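Aldolase (Escherichia coli, PDB 6VOP) is of unknown function but belongs to the class II aldolase and adducin N-terminal domain family, a member of the AraD-like clan. Local coordinates at residues L84-N89 and G166-G171. The protein carries 2 engineered substitutions. Residues are numbered along the deposited sequence; the frame is centred on the assembly and turned at random.
Sequences LALYRN and GPVVCG
L86, on helix 80-89, reaches across to V168 and C170 on strand 166-171, and all three side chains are buried. Its CB already points at the strand and lies 4.3 Å from C170 SG. CG is set anti to the carbonyl carbon of L86 (chi1 -60°) and stays just as far from the sulfur, at 4.3 Å from C170 SG. The second torsion then extends CD1 away from CA, and this methyl does the touching: CD1 of L86 sits 3.6 Å from SG of C170 and 4.0 Å from CG1 of V168. Seen from CD1, the two partners lie nearly at right angles, the sulfur at its flank and the valine methyl ahead of it. The other branch, CD2, stays farther from both, at 4.5 Å from C170 SG and 5.6 Å from V168 CG1.

V168 and C170 are two residues apart on the strand and so face the same side of the sheet, the helix 80-89 side. P167 and V169, which alternate with them, pack on the other face against helix 174-194. V96 on strand 95-99 and F160 on strand 159-162, the flanking strands, also touch L86 and widen its seat. On the helix itself, N89 ND2 donates to A85 O over 3.0 Å, in the carbonyl plane, tying the asparagine back to the preceding turn.

V168 also touches H98, whose ND1 is hydrogen-bonded to P167 O; H98, H100 and H165 may form an empty metal site, as expected of a class II aldolase. With methyls and a sulfur meeting and no hydrogen bond between helix and strand, the contact rests on dispersion and exclusion of water, so shape rather than polarity sets its fit.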
loop_
_atom_site.group_PDB
_atom_site.type_symbol
_atom_site.label_atom_id
_atom_site.label_comp_id
_atom_site.label_asym_id
_atom_site.label_seq_id
_atom_site.Cartn_x
_atom_site.Cartn_y
_atom_site.Cartn_z
ATOM N N LEU A 84 0.080 13.057 28.425
ATOM C CA LEU A 84 0.006 13.098 29.881
ATOM C C LEU A 84 -1.399 13.427 30.365
ATOM O O LEU A 84 -1.814 12.954 31.429
ATOM C CB LEU A 84 1.006 14.117 30.424
ATOM C CG LEU A 84 2.485 13.769 30.252
ATOM C CD1 LEU A 84 3.319 15.033 30.156
ATOM C CD2 LEU A 84 2.958 12.902 31.406
ATOM N N ALA A 85 -2.142 14.235 29.605
ATOM C CA ALA A 85 -3.516 14.546 29.980
ATOM C C ALA A 85 -4.387 13.298 29.984
ATOM O O ALA A 85 -5.275 13.163 30.834
ATOM C CB ALA A 85 -4.093 15.598 29.035
ATOM N N LEU A 86 -4.141 12.372 29.055
ATOM C CA LEU A 86 -4.937 11.152 28.998
ATOM C C LEU A 86 -4.594 10.212 30.146
ATOM O O LEU A 86 -5.486 9.581 30.725
ATOM C CB LEU A 86 -4.730 10.458 27.654
ATOM C CG LEU A 86 -5.129 11.296 26.441
ATOM C CD1 LEU A 86 -4.645 10.649 25.152
ATOM C CD2 LEU A 86 -6.636 11.505 26.414
ATOM N N TYR A 87 -3.310 10.101 30.486
ATOM C CA TYR A 87 -2.917 9.238 31.595
ATOM C C TYR A 87 -3.432 9.767 32.926
ATOM O O TYR A 87 -3.791 8.978 33.808
ATOM C CB TYR A 87 -1.396 9.090 31.640
ATOM C CG TYR A 87 -0.797 8.368 30.453
ATOM C CD1 TYR A 87 -1.131 7.048 30.175
ATOM C CD2 TYR A 87 0.113 9.002 29.621
ATOM C CE1 TYR A 87 -0.578 6.384 29.090
ATOM C CE2 TYR A 87 0.667 8.349 28.534
ATOM C CZ TYR A 87 0.321 7.040 28.275
ATOM O OH TYR A 87 0.876 6.391 27.195
ATOM N N ARG A 88 -3.480 11.089 33.090
ATOM C CA ARG A 88 -3.901 11.687 34.349
ATOM C C ARG A 88 -5.407 11.636 34.567
ATOM O O ARG A 88 -5.863 11.920 35.680
ATOM C CB ARG A 88 -3.428 13.141 34.421
ATOM C CG ARG A 88 -1.943 13.300 34.692
ATOM C CD ARG A 88 -1.617 14.707 35.154
ATOM N NE ARG A 88 -1.537 15.648 34.042
ATOM C CZ ARG A 88 -0.402 16.044 33.477
ATOM N NH1 ARG A 88 0.759 15.580 33.919
ATOM N NH2 ARG A 88 -0.427 16.907 32.469
ATOM N N ASN A 89 -6.189 11.289 33.544
ATOM C CA ASN A 89 -7.642 11.269 33.660
ATOM C C ASN A 89 -8.244 9.922 33.290
ATOM O O ASN A 89 -9.473 9.809 33.194
ATOM C CB ASN A 89 -8.257 12.377 32.802
ATOM C CG ASN A 89 -8.008 13.758 33.378
ATOM O OD1 ASN A 89 -8.832 14.289 34.125
ATOM N ND2 ASN A 89 -6.864 14.343 33.040
ATOM N N GLY A 166 -6.160 14.398 12.967
ATOM C CA GLY A 166 -6.095 12.959 12.892
ATOM C C GLY A 166 -6.615 12.279 14.143
ATOM O O GLY A 166 -7.217 12.910 15.018
ATOM N N PRO A 167 -6.396 10.971 14.247
ATOM C CA PRO A 167 -6.865 10.219 15.412
ATOM C C PRO A 167 -5.836 10.162 16.534
ATOM O O PRO A 167 -4.631 10.317 16.329
ATOM C CB PRO A 167 -7.098 8.818 14.832
ATOM C CG PRO A 167 -6.019 8.694 13.810
ATOM C CD PRO A 167 -5.878 10.077 13.196
ATOM N N VAL A 168 -6.352 9.930 17.741
ATOM C CA VAL A 168 -5.546 9.713 18.939
ATOM C C VAL A 168 -6.215 8.576 19.704
ATOM O O VAL A 168 -7.343 8.730 20.184
ATOM C CB VAL A 168 -5.438 10.967 19.819
ATOM C CG1 VAL A 168 -4.822 10.619 21.165
ATOM C CG2 VAL A 168 -4.618 12.043 19.122
ATOM N N VAL A 169 -5.532 7.438 19.811
ATOM C CA VAL A 169 -6.119 6.219 20.352
ATOM C C VAL A 169 -5.321 5.769 21.568
ATOM O O VAL A 169 -4.089 5.854 21.584
ATOM C CB VAL A 169 -6.176 5.103 19.287
ATOM C CG1 VAL A 169 -6.961 3.918 19.806
ATOM C CG2 VAL A 169 -6.804 5.626 18.003
ATOM N N CYS A 170 -6.031 5.289 22.585
ATOM C CA CYS A 170 -5.445 4.794 23.821
ATOM C C CYS A 170 -5.595 3.278 23.896
ATOM O O CYS A 170 -6.233 2.645 23.051
ATOM C CB CYS A 170 -6.101 5.458 25.035
ATOM S SG CYS A 170 -5.924 7.248 25.120
ATOM N N GLY A 171 -5.004 2.699 24.934
ATOM C CA GLY A 171 -5.105 1.270 25.156
ATOM C C GLY A 171 -4.459 0.889 26.466
ATOM O O GLY A 171 -3.648 1.637 27.023
#